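Local coordinates for acyl-[acyl-carrier-protein]--UDP-N-acetylglucosamine O-acyltransferase (Helicobacter pylori, PDB 1J2Z) that transfers a (3R)-hydroxyacyl chain from acyl carrier protein to UDP-N-acetylglucosamine, the first step in making the lipid A anchor of lipopolysaccharide, at residues D109-M114 with C123-H128; K39-V44 with E57-A62; T153-F158 with S171-D176; K18-G23 with V32-G37. All coordinates share one frame; numbering follows the deposited sequence.

Contact 1. Residues D109-M114 with C123-H128; sequences DKNLLM and CVIGSH
Asn111 and Ser127 each place the first atom beyond CB anti to the carbonyl carbon (chi1 -62° and -63°), from where each reaches the other backbone. Asn111 ND2 donates to Gly126 O at 2.8 Å, a partner lying close to the amide plane. The other end of this buried amide, OD1, accepts from Cys129 N. Ser127 OG takes the N-H of Asp109 (N to OG 2.8 Å), and Asp109 O in turn receives His128 N at 2.9 Å. Outside these bonds, the extended Lys110 chain runs alongside the imidazole, its CD 3.5 Å from His128 CE1, while Tyr146 stacks on that ring. This is a corner of the left-handed beta-helix within its hexapeptide-repeat region, where the turn 109-111, leading from strand 104-107 into strand 112-113, lies against the turn 126-128 that follows strand 124-125. Because both ends of the Asn111 amide are engaged, its rotation is fixed; Lys110 NZ, 5.2 Å from His128 NE2, would be expected to disfavour a positive charge on the imidazole.

Contact 2. Residues K39-V44 with E57-A62; sequences KLHNNV and EIFPFA
His41 lies over Phe59 of the next coil of the left-handed beta-helix in a face-to-face stack, the ring centroids 4.0 Å apart and the planes 24° from parallel. Strands 39-40 and 57-58 run parallel here, and the contact has two unlike sides. The inner side is closely packed: Leu40 CD2 rests alongside Ile58 CD1 at 3.7 Å, while Val44 crosses Ile58 at about a right angle. Packing stays tight around the turn, with Asn42 ND2 3.3 Å from Pro60 CG and Asn43 CB 3.4 Å from Phe61 CE2. Asn43 ND2 donates to Asn42 OD1, which is also bonded to Thr45 of the second subunit; Phe61 meets its counterparts in both other subunits edge-to-face, so this corner faces the trimer interface. The looser side is the partly exposed Lys39 end. Lys39 and Glu57 extend side by side, but Lys39 NZ stays 4.0 Å from Glu57 OE1, beyond a salt bridge, and a water links the two atoms. At the margin of this side the grip tightens again: His41 NE2 donates to the anti side of the same Glu57 OE1 at 2.6 Å, imidazole and carboxylate nearly coplanar.

Contact 3. Residues T153-F158 with S171-D176; sequences TAIHQF and SALGKD. With SOG (octyl 1-thio-beta-D-glucopyranoside), chain B.
The imidazole of His156 is met obliquely by the Gly174 backbone, whose CA comes to 3.6 Å from His156 CD2, and by the octyl thioglucoside, whose C6' lies 3.6 Å from His156 CG. The next flat group, the Gln157 amide, follows the same octyl tail, its NE2 3.2 Å from C3' of the detergent. The Phe158 ring stacks on His140, a residue thought by similarity to bind substrate, as is Gln157. The detergent occupies a pocket that includes residues assigned by similarity to substrate binding, and its tail may mimic an acyl chain. Beneath it the backbones are joined as parallel strands: Ala154 N bonds to Ser171 O, Leu173 N to Ala154 O, and His156 N to Leu173 O. At the start of this ladder Ser171 N donates to Thr153 OG1 at 3.2 Å, an oxygen also bonded to Gly150 O. On the inner face Ile155 CD1 touches Leu173 CB at 3.8 Å, both side chains pointing the same way over Ile167 of strand 166-167. On the outer face Ala154 and Ala172 pack against Leu152 and Lys170 of the third subunit. Strand 172-173 closes its parallel sheet within the chain, and just past helix 239-250 Ser251 and Arg253 bond to Asp176 and to Gln157 O.

Contact 4. Residues K18-G23 with V32-G37; sequences KGVEIG and VKLDEG
Gly19 and Gly37 sit with their CA atoms 4.8 Å apart, both at positive phi (75° and 74°), while the touching parts run 101° apart and no hydrogen bond joins the segments. Instead, the Lys18 carbonyl oxygen lies against Glu36, whose CA makes a C-H...O contact with it at 3.5 Å. The extended side chain of Glu36 starts along the same carbonyl, its CG 3.7 Å from Lys18 O. Val20 does most of the side-chain work. With CG1 anti to its backbone N and CG2 anti to its carbonyl carbon, the two methyls divide the task: CG1 meets Leu34 CD1 at 3.9 Å, and CG2 presses on Asp35 O at 3.4 Å. This is a corner near the N-terminal end of the left-handed beta-helix, where one coil turns from strand 15-16 into strand 21-22 and the next from 33-34 into 39-40. Leu34 points into the core, crossing Val20 at about a right angle; its CD1 is also 4.2 Å from Ile22 CD1, and Ile28 and Leu46 pack on it from other strands. At the surface, Asp35 OD2 accepts from Glu36 N at 2.7 Å, from above the carboxylate plane, while OD1 forms a salt bridge with Lys54.

The four contacts sample one left-handed beta-helix from its N-terminal end toward its C-terminal helices. Along the chain they follow in series as contacts 4, 2, 1 and 3. Contacts 4 and 2 are neighbours, centres about 12 Å apart, and touch where strands 21-22 and 39-40 pair in one sheet; Leu40 CD1 also packs on Leu34 CD1. Contact 1 reaches that same sheet farther along, its centre about 17 Å from those of both contact 2 and contact 3. Contacts 3 and 4 lie on opposite sides of the chain's centre, about 34 Å apart between centres. Repetition of the coil thus serves different ends: hydrophobic core, trimer interface at contacts 1, 2 and 3, and ligand pocket at contact 3; no other chain touches contact 4.

Contact 1. Residues D109-M114 with C123-H128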
loop_
_atom_site.group_PDB
_atom_site.type_symbol
_atom_site.label_atom_id
_atom_site.label_comp_id
_atom_site.label_asym_id
_atom_site.label_seq_id
_atom_site.Cartn_x
_atom_site.Cartn_y
_atom_site.Cartn_z
ATOM N N ASP A 109 -21.245 -9.842 8.255
ATOM C CA ASP A 109 -22.084 -9.377 7.155
ATOM C C ASP A 109 -22.066 -7.882 6.852
ATOM O O ASP A 109 -21.725 -7.052 7.696
ATOM C CB ASP A 109 -23.541 -9.771 7.408
ATOM C CG ASP A 109 -23.687 -11.200 7.871
ATOM O OD1 ASP A 109 -23.142 -12.111 7.218
ATOM O OD2 ASP A 109 -24.360 -11.406 8.894
ATOM N N LYS A 110 -22.463 -7.562 5.626
ATOM C CA LYS A 110 -22.556 -6.187 5.169
ATOM C C LYS A 110 -21.331 -5.332 5.444
ATOM O O LYS A 110 -21.439 -4.215 5.944
ATOM C CB LYS A 110 -23.809 -5.544 5.775
ATOM C CG LYS A 110 -25.086 -6.239 5.303
ATOM C CD LYS A 110 -26.332 -5.703 5.967
ATOM C CE LYS A 110 -27.567 -6.393 5.406
ATOM N NZ LYS A 110 -28.802 -5.962 6.102
ATOM N N ASN A 111 -20.162 -5.865 5.115
ATOM C CA ASN A 111 -18.923 -5.127 5.294
ATOM C C ASN A 111 -18.400 -4.718 3.929
ATOM O O ASN A 111 -18.758 -5.304 2.904
ATOM C CB ASN A 111 -17.861 -5.984 5.973
ATOM C CG ASN A 111 -18.267 -6.423 7.358
ATOM O OD1 ASN A 111 -18.405 -5.601 8.263
ATOM N ND2 ASN A 111 -18.463 -7.728 7.532
ATOM N N LEU A 112 -17.553 -3.702 3.929
ATOM C CA LEU A 112 -16.929 -3.234 2.710
ATOM C C LEU A 112 -15.434 -3.207 2.990
ATOM O O LEU A 112 -14.983 -2.522 3.907
ATOM C CB LEU A 112 -17.419 -1.823 2.348
ATOM C CG LEU A 112 -16.618 -1.114 1.245
ATOM C CD1 LEU A 112 -16.603 -1.959 -0.028
ATOM C CD2 LEU A 112 -17.219 0.264 0.977
ATOM N N LEU A 113 -14.676 -3.993 2.236
ATOM C CA LEU A 113 -13.225 -4.007 2.385
ATOM C C LEU A 113 -12.729 -3.463 1.053
ATOM O O LEU A 113 -12.813 -4.145 0.030
ATOM C CB LEU A 113 -12.694 -5.429 2.603
ATOM C CG LEU A 113 -13.371 -6.305 3.669
ATOM C CD1 LEU A 113 -12.559 -7.584 3.862
ATOM C CD2 LEU A 113 -13.483 -5.561 4.969
ATOM N N MET A 114 -12.243 -2.227 1.064
ATOM C CA MET A 114 -11.755 -1.586 -0.149
ATOM C C MET A 114 -10.491 -2.254 -0.672
ATOM O O MET A 114 -9.991 -3.202 -0.071
ATOM C CB MET A 114 -11.529 -0.091 0.103
ATOM C CG MET A 114 -12.839 0.670 0.305
ATOM S SD MET A 114 -12.653 2.449 0.518
ATOM C CE MET A 114 -13.698 2.719 1.921
ATOM N N CYS A 123 -7.997 -13.303 12.373
ATOM C CA CYS A 123 -8.697 -12.060 12.653
ATOM C C CYS A 123 -10.197 -12.325 12.680
ATOM O O CYS A 123 -10.690 -13.286 12.085
ATOM C CB CYS A 123 -8.390 -11.000 11.593
ATOM S SG CYS A 123 -6.728 -10.264 11.724
ATOM N N VAL A 124 -10.917 -11.469 13.385
ATOM C CA VAL A 124 -12.356 -11.591 13.485
ATOM C C VAL A 124 -12.954 -10.222 13.225
ATOM O O VAL A 124 -12.695 -9.277 13.962
ATOM C CB VAL A 124 -12.792 -12.070 14.890
ATOM C CG1 VAL A 124 -14.309 -12.026 15.006
ATOM C CG2 VAL A 124 -12.293 -13.487 15.134
ATOM N N ILE A 125 -13.745 -10.128 12.163
ATOM C CA ILE A 125 -14.404 -8.884 11.802
ATOM C C ILE A 125 -15.902 -9.133 11.901
ATOM O O ILE A 125 -16.387 -10.184 11.479
ATOM C CB ILE A 125 -14.043 -8.463 10.359
ATOM C CG1 ILE A 125 -12.549 -8.139 10.274
ATOM C CG2 ILE A 125 -14.879 -7.262 9.938
ATOM C CD1 ILE A 125 -12.062 -7.845 8.867
ATOM N N GLY A 126 -16.625 -8.168 12.465
ATOM C CA GLY A 126 -18.063 -8.302 12.616
ATOM C C GLY A 126 -18.861 -7.914 11.382
ATOM O O GLY A 126 -18.548 -8.342 10.267
ATOM N N SER A 127 -19.895 -7.102 11.582
ATOM C CA SER A 127 -20.760 -6.665 10.488
ATOM C C SER A 127 -20.853 -5.141 10.387
ATOM O O SER A 127 -20.546 -4.430 11.339
ATOM C CB SER A 127 -22.164 -7.250 10.678
ATOM O OG SER A 127 -22.146 -8.669 10.629
ATOM N N HIS A 128 -21.282 -4.655 9.225
ATOM C CA HIS A 128 -21.436 -3.221 8.978
ATOM C C HIS A 128 -20.136 -2.437 9.120
ATOM O O HIS A 128 -20.155 -1.260 9.464
ATOM C CB HIS A 128 -22.487 -2.633 9.927
ATOM C CG HIS A 128 -23.830 -3.282 9.809
ATOM N ND1 HIS A 128 -24.662 -3.079 8.730
ATOM C CD2 HIS A 128 -24.461 -4.172 10.611
ATOM C CE1 HIS A 128 -25.747 -3.818 8.869
ATOM N NE2 HIS A 128 -25.650 -4.491 10.001
#

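Contact 2. Residues K39-V44 with E57-A62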
loop_
_atom_site.group_PDB
_atom_site.type_symbol
_atom_site.label_atom_id
_atom_site.label_comp_id
_atom_site.label_asym_id
_atom_site.label_seq_id
_atom_site.Cartn_x
_atom_site.Cartn_y
_atom_site.Cartn_z
ATOM N N LYS A 39 -21.232 -13.345 -6.108
ATOM C CA LYS A 39 -20.754 -12.857 -7.393
ATOM C C LYS A 39 -19.246 -12.629 -7.392
ATOM O O LYS A 39 -18.731 -11.780 -6.666
ATOM C CB LYS A 39 -21.455 -11.552 -7.796
ATOM C CG LYS A 39 -20.932 -11.001 -9.121
ATOM C CD LYS A 39 -21.672 -9.747 -9.583
ATOM C CE LYS A 39 -21.122 -9.262 -10.919
ATOM N NZ LYS A 39 -21.920 -8.142 -11.485
ATOM N N LEU A 40 -18.546 -13.398 -8.215
ATOM C CA LEU A 40 -17.108 -13.269 -8.333
ATOM C C LEU A 40 -16.826 -12.631 -9.674
ATOM O O LEU A 40 -17.281 -13.125 -10.704
ATOM C CB LEU A 40 -16.429 -14.641 -8.299
ATOM C CG LEU A 40 -16.654 -15.549 -7.092
ATOM C CD1 LEU A 40 -15.803 -16.800 -7.257
ATOM C CD2 LEU A 40 -16.289 -14.817 -5.814
ATOM N N HIS A 41 -16.085 -11.530 -9.673
ATOM C CA HIS A 41 -15.737 -10.899 -10.935
ATOM C C HIS A 41 -14.650 -11.756 -11.555
ATOM O O HIS A 41 -14.349 -12.838 -11.055
ATOM C CB HIS A 41 -15.240 -9.476 -10.700
ATOM C CG HIS A 41 -16.313 -8.548 -10.220
ATOM N ND1 HIS A 41 -16.617 -7.366 -10.861
ATOM C CD2 HIS A 41 -17.170 -8.641 -9.177
ATOM C CE1 HIS A 41 -17.619 -6.774 -10.235
ATOM N NE2 HIS A 41 -17.972 -7.528 -9.209
ATOM N N ASN A 42 -14.063 -11.293 -12.647
ATOM C CA ASN A 42 -13.005 -12.064 -13.282
ATOM C C ASN A 42 -11.775 -12.143 -12.381
ATOM O O ASN A 42 -11.539 -11.265 -11.555
ATOM C CB ASN A 42 -12.605 -11.411 -14.607
ATOM C CG ASN A 42 -11.933 -10.058 -14.409
ATOM O OD1 ASN A 42 -10.700 -9.954 -14.380
ATOM N ND2 ASN A 42 -12.741 -9.020 -14.255
ATOM N N ASN A 43 -11.013 -13.219 -12.536
ATOM C CA ASN A 43 -9.760 -13.395 -11.811
ATOM C C ASN A 43 -9.757 -13.350 -10.285
ATOM O O ASN A 43 -8.870 -12.737 -9.683
ATOM C CB ASN A 43 -8.744 -12.382 -12.341
ATOM C CG ASN A 43 -8.339 -12.660 -13.777
ATOM O OD1 ASN A 43 -7.568 -13.581 -14.047
ATOM N ND2 ASN A 43 -8.867 -11.876 -14.702
ATOM N N VAL A 44 -10.742 -13.975 -9.655
ATOM C CA VAL A 44 -10.745 -14.034 -8.200
ATOM C C VAL A 44 -10.103 -15.378 -7.839
ATOM O O VAL A 44 -10.382 -16.397 -8.478
ATOM C CB VAL A 44 -12.177 -13.986 -7.612
ATOM C CG1 VAL A 44 -12.135 -14.289 -6.116
ATOM C CG2 VAL A 44 -12.797 -12.610 -7.845
ATOM N N GLU A 57 -20.008 -10.149 -2.890
ATOM C CA GLU A 57 -19.421 -9.867 -4.198
ATOM C C GLU A 57 -17.938 -9.563 -4.028
ATOM O O GLU A 57 -17.554 -8.777 -3.164
ATOM C CB GLU A 57 -20.132 -8.678 -4.848
ATOM C CG GLU A 57 -19.655 -8.350 -6.256
ATOM C CD GLU A 57 -20.426 -7.188 -6.870
ATOM O OE1 GLU A 57 -20.193 -6.878 -8.052
ATOM O OE2 GLU A 57 -21.263 -6.584 -6.169
ATOM N N ILE A 58 -17.112 -10.197 -4.856
ATOM C CA ILE A 58 -15.667 -10.027 -4.780
ATOM C C ILE A 58 -15.113 -9.566 -6.124
ATOM O O ILE A 58 -15.359 -10.193 -7.155
ATOM C CB ILE A 58 -15.009 -11.355 -4.371
ATOM C CG1 ILE A 58 -15.631 -11.830 -3.051
ATOM C CG2 ILE A 58 -13.497 -11.182 -4.253
ATOM C CD1 ILE A 58 -15.205 -13.212 -2.619
ATOM N N PHE A 59 -14.353 -8.473 -6.100
ATOM C CA PHE A 59 -13.788 -7.890 -7.313
ATOM C C PHE A 59 -12.476 -8.510 -7.813
ATOM O O PHE A 59 -11.818 -9.261 -7.097
ATOM C CB PHE A 59 -13.657 -6.378 -7.117
ATOM C CG PHE A 59 -14.984 -5.660 -7.139
ATOM C CD1 PHE A 59 -15.899 -5.826 -6.100
ATOM C CD2 PHE A 59 -15.334 -4.850 -8.215
ATOM C CE1 PHE A 59 -17.148 -5.195 -6.131
ATOM C CE2 PHE A 59 -16.579 -4.210 -8.263
ATOM C CZ PHE A 59 -17.490 -4.382 -7.219
ATOM N N PRO A 60 -12.076 -8.186 -9.058
ATOM C CA PRO A 60 -10.856 -8.711 -9.680
ATOM C C PRO A 60 -9.563 -8.720 -8.882
ATOM O O PRO A 60 -9.238 -7.776 -8.170
ATOM C CB PRO A 60 -10.724 -7.869 -10.951
ATOM C CG PRO A 60 -12.146 -7.564 -11.301
ATOM C CD PRO A 60 -12.729 -7.210 -9.953
ATOM N N PHE A 61 -8.831 -9.818 -9.029
ATOM C CA PHE A 61 -7.535 -10.004 -8.401
ATOM C C PHE A 61 -7.498 -10.058 -6.882
ATOM O O PHE A 61 -6.458 -9.802 -6.274
ATOM C CB PHE A 61 -6.576 -8.934 -8.922
ATOM C CG PHE A 61 -6.494 -8.887 -10.433
ATOM C CD1 PHE A 61 -6.500 -7.670 -11.107
ATOM C CD2 PHE A 61 -6.418 -10.062 -11.177
ATOM C CE1 PHE A 61 -6.432 -7.624 -12.503
ATOM C CE2 PHE A 61 -6.350 -10.029 -12.573
ATOM C CZ PHE A 61 -6.359 -8.810 -13.236
ATOM N N ALA A 62 -8.626 -10.382 -6.261
ATOM C CA ALA A 62 -8.638 -10.523 -4.811
ATOM C C ALA A 62 -8.141 -11.946 -4.553
ATOM O O ALA A 62 -8.366 -12.839 -5.371
ATOM C CB ALA A 62 -10.050 -10.360 -4.268
HETATM O O HOH W 1 -21.863 -5.695 -9.889
#

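Contact 3. Residues T153-F158 with S171-D176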
loop_
_atom_site.group_PDB
_atom_site.type_symbol
_atom_site.label_atom_id
_atom_site.label_comp_id
_atom_site.label_asym_id
_atom_site.label_seq_id
_atom_site.Cartn_x
_atom_site.Cartn_y
_atom_site.Cartn_z
ATOM N N THR A 153 -4.137 2.402 7.213
ATOM C CA THR A 153 -3.953 2.219 8.652
ATOM C C THR A 153 -3.465 0.802 8.927
ATOM O O THR A 153 -3.902 -0.155 8.284
ATOM C CB THR A 153 -5.274 2.445 9.431
ATOM O OG1 THR A 153 -5.578 3.843 9.462
ATOM C CG2 THR A 153 -5.161 1.925 10.866
ATOM N N ALA A 154 -2.544 0.675 9.877
ATOM C CA ALA A 154 -2.011 -0.627 10.250
ATOM C C ALA A 154 -2.433 -0.931 11.681
ATOM O O ALA A 154 -2.273 -0.094 12.566
ATOM C CB ALA A 154 -0.487 -0.625 10.148
ATOM N N ILE A 155 -2.988 -2.120 11.893
ATOM C CA ILE A 155 -3.421 -2.547 13.221
ATOM C C ILE A 155 -2.493 -3.691 13.606
ATOM O O ILE A 155 -2.351 -4.656 12.852
ATOM C CB ILE A 155 -4.875 -3.075 13.215
ATOM C CG1 ILE A 155 -5.806 -2.067 12.529
ATOM C CG2 ILE A 155 -5.337 -3.334 14.650
ATOM C CD1 ILE A 155 -5.909 -0.732 13.220
ATOM N N HIS A 156 -1.861 -3.579 14.769
ATOM C CA HIS A 156 -0.924 -4.602 15.225
ATOM C C HIS A 156 -1.613 -5.835 15.804
ATOM O O HIS A 156 -2.791 -5.798 16.144
ATOM C CB HIS A 156 0.043 -4.008 16.253
ATOM C CG HIS A 156 0.811 -2.827 15.746
ATOM N ND1 HIS A 156 1.242 -2.724 14.441
ATOM C CD2 HIS A 156 1.247 -1.709 16.375
ATOM C CE1 HIS A 156 1.908 -1.593 14.286
ATOM N NE2 HIS A 156 1.926 -0.959 15.445
ATOM N N GLN A 157 -0.853 -6.920 15.924
ATOM C CA GLN A 157 -1.364 -8.193 16.416
ATOM C C GLN A 157 -2.082 -8.137 17.765
ATOM O O GLN A 157 -1.683 -7.412 18.669
ATOM C CB GLN A 157 -0.221 -9.213 16.497
ATOM C CG GLN A 157 0.742 -8.972 17.657
ATOM C CD GLN A 157 1.945 -9.894 17.632
ATOM O OE1 GLN A 157 1.819 -11.094 17.394
ATOM N NE2 GLN A 157 3.119 -9.338 17.894
ATOM N N PHE A 158 -3.143 -8.925 17.879
ATOM C CA PHE A 158 -3.934 -9.024 19.102
ATOM C C PHE A 158 -4.713 -7.784 19.509
ATOM O O PHE A 158 -5.318 -7.761 20.577
ATOM C CB PHE A 158 -3.052 -9.482 20.273
ATOM C CG PHE A 158 -2.551 -10.889 20.133
ATOM C CD1 PHE A 158 -1.259 -11.142 19.695
ATOM C CD2 PHE A 158 -3.396 -11.964 20.389
ATOM C CE1 PHE A 158 -0.812 -12.449 19.510
ATOM C CE2 PHE A 158 -2.963 -13.272 20.208
ATOM C CZ PHE A 158 -1.669 -13.516 19.767
ATOM N N SER A 171 -3.140 5.581 10.514
ATOM C CA SER A 171 -2.841 5.376 11.924
ATOM C C SER A 171 -2.119 4.049 12.108
ATOM O O SER A 171 -2.125 3.192 11.222
ATOM C CB SER A 171 -4.128 5.351 12.752
ATOM O OG SER A 171 -4.874 6.540 12.593
ATOM N N ALA A 172 -1.490 3.894 13.267
ATOM C CA ALA A 172 -0.791 2.669 13.626
ATOM C C ALA A 172 -1.320 2.383 15.026
ATOM O O ALA A 172 -0.944 3.056 15.984
ATOM C CB ALA A 172 0.719 2.899 13.654
ATOM N N LEU A 173 -2.209 1.400 15.138
ATOM C CA LEU A 173 -2.821 1.070 16.424
ATOM C C LEU A 173 -2.206 -0.155 17.092
ATOM O O LEU A 173 -2.177 -1.247 16.515
ATOM C CB LEU A 173 -4.329 0.865 16.235
ATOM C CG LEU A 173 -5.206 0.664 17.474
ATOM C CD1 LEU A 173 -5.120 1.894 18.392
ATOM C CD2 LEU A 173 -6.650 0.438 17.029
ATOM N N GLY A 174 -1.719 0.038 18.316
ATOM C CA GLY A 174 -1.110 -1.051 19.057
ATOM C C GLY A 174 -1.836 -1.383 20.349
ATOM O O GLY A 174 -1.371 -2.209 21.133
ATOM N N LYS A 175 -2.979 -0.745 20.577
ATOM C CA LYS A 175 -3.755 -0.997 21.784
ATOM C C LYS A 175 -5.246 -1.122 21.493
ATOM O O LYS A 175 -5.716 -0.722 20.428
ATOM C CB LYS A 175 -3.518 0.115 22.809
ATOM C CG LYS A 175 -2.125 0.108 23.424
ATOM C CD LYS A 175 -2.049 1.091 24.581
ATOM C CE LYS A 175 -0.701 1.033 25.280
ATOM N NZ LYS A 175 -0.649 1.975 26.435
ATOM N N ASP A 176 -5.982 -1.682 22.448
ATOM C CA ASP A 176 -7.422 -1.876 22.311
ATOM C C ASP A 176 -8.192 -0.566 22.369
ATOM O O ASP A 176 -7.768 0.394 23.018
ATOM C CB ASP A 176 -7.941 -2.796 23.417
ATOM C CG ASP A 176 -7.392 -4.202 23.315
ATOM O OD1 ASP A 176 -6.660 -4.503 22.345
ATOM O OD2 ASP A 176 -7.703 -5.014 24.211
HETATM C C1 SOG B . 1.931 -10.757 11.252
HETATM C C2 SOG B . 1.388 -12.170 10.924
HETATM C C3 SOG B . 1.380 -12.374 9.402
HETATM C C4 SOG B . 0.482 -11.298 8.784
HETATM C C5 SOG B . 1.050 -9.899 9.138
HETATM C C6 SOG B . 0.173 -8.797 8.562
HETATM C "C1'" SOG B . 3.016 -9.728 13.130
HETATM C "C2'" SOG B . 2.427 -8.517 13.828
HETATM C "C3'" SOG B . 3.336 -8.032 14.942
HETATM C "C4'" SOG B . 2.750 -6.819 15.650
HETATM C "C5'" SOG B . 3.666 -6.339 16.768
HETATM C "C6'" SOG B . 3.148 -5.053 17.378
HETATM C "C7'" SOG B . 4.049 -4.563 18.487
HETATM C "C8'" SOG B . 3.509 -3.280 19.074
HETATM S S1 SOG B . 1.927 -10.538 12.671
HETATM O O2 SOG B . 2.201 -13.161 11.541
HETATM O O3 SOG B . 0.876 -13.657 9.090
HETATM O O4 SOG B . 0.436 -11.459 7.377
HETATM O O5 SOG B . 1.105 -9.760 10.586
HETATM O O6 SOG B . 0.536 -8.542 7.218
HETATM O O HOH W 2 -5.877 -6.922 23.609
#

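Contact 4. Residues K18-G23 with V32-G37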
loop_
_atom_site.group_PDB
_atom_site.type_symbol
_atom_site.label_atom_id
_atom_site.label_comp_id
_atom_site.label_asym_id
_atom_site.label_seq_id
_atom_site.Cartn_x
_atom_site.Cartn_y
_atom_site.Cartn_z
ATOM N N LYS A 18 -26.714 -22.377 -5.990
ATOM C CA LYS A 18 -27.427 -21.795 -7.114
ATOM C C LYS A 18 -27.335 -20.272 -7.145
ATOM O O LYS A 18 -27.127 -19.627 -6.116
ATOM C CB LYS A 18 -28.898 -22.227 -7.081
ATOM C CG LYS A 18 -29.753 -21.570 -8.156
ATOM C CD LYS A 18 -29.138 -21.766 -9.539
ATOM C CE LYS A 18 -29.793 -20.866 -10.573
ATOM N NZ LYS A 18 -29.041 -20.885 -11.856
ATOM N N GLY A 19 -27.486 -19.708 -8.340
ATOM C CA GLY A 19 -27.433 -18.265 -8.505
ATOM C C GLY A 19 -26.046 -17.651 -8.426
ATOM O O GLY A 19 -25.911 -16.431 -8.477
ATOM N N VAL A 20 -25.011 -18.478 -8.310
ATOM C CA VAL A 20 -23.646 -17.964 -8.214
ATOM C C VAL A 20 -23.063 -17.522 -9.558
ATOM O O VAL A 20 -23.168 -18.228 -10.553
ATOM C CB VAL A 20 -22.692 -19.013 -7.594
ATOM C CG1 VAL A 20 -21.258 -18.483 -7.586
ATOM C CG2 VAL A 20 -23.140 -19.341 -6.177
ATOM N N GLU A 21 -22.450 -16.345 -9.571
ATOM C CA GLU A 21 -21.829 -15.815 -10.777
ATOM C C GLU A 21 -20.315 -15.873 -10.612
ATOM O O GLU A 21 -19.776 -15.430 -9.596
ATOM C CB GLU A 21 -22.259 -14.367 -11.010
ATOM C CG GLU A 21 -23.743 -14.195 -11.261
ATOM C CD GLU A 21 -24.122 -12.738 -11.443
ATOM O OE1 GLU A 21 -23.558 -12.090 -12.350
ATOM O OE2 GLU A 21 -24.975 -12.243 -10.677
ATOM N N ILE A 22 -19.634 -16.415 -11.614
ATOM C CA ILE A 22 -18.183 -16.538 -11.568
ATOM C C ILE A 22 -17.605 -15.961 -12.856
ATOM O O ILE A 22 -17.903 -16.440 -13.949
ATOM C CB ILE A 22 -17.773 -18.022 -11.400
ATOM C CG1 ILE A 22 -18.325 -18.557 -10.074
ATOM C CG2 ILE A 22 -16.259 -18.164 -11.440
ATOM C CD1 ILE A 22 -18.031 -20.026 -9.817
ATOM N N GLY A 23 -16.786 -14.922 -12.716
ATOM C CA GLY A 23 -16.201 -14.275 -13.877
ATOM C C GLY A 23 -15.098 -15.059 -14.553
ATOM O O GLY A 23 -14.738 -16.148 -14.109
ATOM N N VAL A 32 -13.387 -24.865 -1.277
ATOM C CA VAL A 32 -14.228 -23.674 -1.315
ATOM C C VAL A 32 -15.727 -23.955 -1.359
ATOM O O VAL A 32 -16.176 -24.947 -1.936
ATOM C CB VAL A 32 -13.865 -22.783 -2.544
ATOM C CG1 VAL A 32 -14.786 -21.566 -2.607
ATOM C CG2 VAL A 32 -12.401 -22.339 -2.461
ATOM N N LYS A 33 -16.491 -23.063 -0.742
ATOM C CA LYS A 33 -17.942 -23.154 -0.727
ATOM C C LYS A 33 -18.481 -21.760 -1.015
ATOM O O LYS A 33 -18.065 -20.786 -0.387
ATOM C CB LYS A 33 -18.444 -23.624 0.637
ATOM C CG LYS A 33 -17.929 -24.993 1.039
ATOM C CD LYS A 33 -18.341 -25.335 2.453
ATOM C CE LYS A 33 -17.775 -26.680 2.857
ATOM N NZ LYS A 33 -16.308 -26.764 2.600
ATOM N N LEU A 34 -19.386 -21.661 -1.979
ATOM C CA LEU A 34 -19.976 -20.378 -2.333
ATOM C C LEU A 34 -21.485 -20.487 -2.161
ATOM O O LEU A 34 -22.146 -21.257 -2.859
ATOM C CB LEU A 34 -19.640 -20.017 -3.785
ATOM C CG LEU A 34 -18.156 -19.987 -4.177
ATOM C CD1 LEU A 34 -18.033 -19.633 -5.652
ATOM C CD2 LEU A 34 -17.409 -18.968 -3.322
ATOM N N ASP A 35 -22.024 -19.721 -1.223
ATOM C CA ASP A 35 -23.453 -19.749 -0.958
ATOM C C ASP A 35 -24.208 -18.999 -2.052
ATOM O O ASP A 35 -23.608 -18.384 -2.939
ATOM C CB ASP A 35 -23.744 -19.134 0.418
ATOM C CG ASP A 35 -25.018 -19.697 1.064
ATOM O OD1 ASP A 35 -25.256 -19.415 2.256
ATOM O OD2 ASP A 35 -25.778 -20.417 0.385
ATOM N N GLU A 36 -25.529 -19.065 -1.976
ATOM C CA GLU A 36 -26.413 -18.433 -2.944
ATOM C C GLU A 36 -26.166 -16.960 -3.254
ATOM O O GLU A 36 -25.910 -16.149 -2.359
ATOM C CB GLU A 36 -27.866 -18.602 -2.488
ATOM C CG GLU A 36 -28.881 -17.861 -3.341
ATOM C CD GLU A 36 -30.317 -18.135 -2.907
ATOM O OE1 GLU A 36 -30.662 -17.838 -1.741
ATOM O OE2 GLU A 36 -31.097 -18.652 -3.733
ATOM N N GLY A 37 -26.250 -16.627 -4.540
ATOM C CA GLY A 37 -26.096 -15.250 -4.970
ATOM C C GLY A 37 -24.704 -14.650 -4.955
ATOM O O GLY A 37 -24.558 -13.457 -5.219
#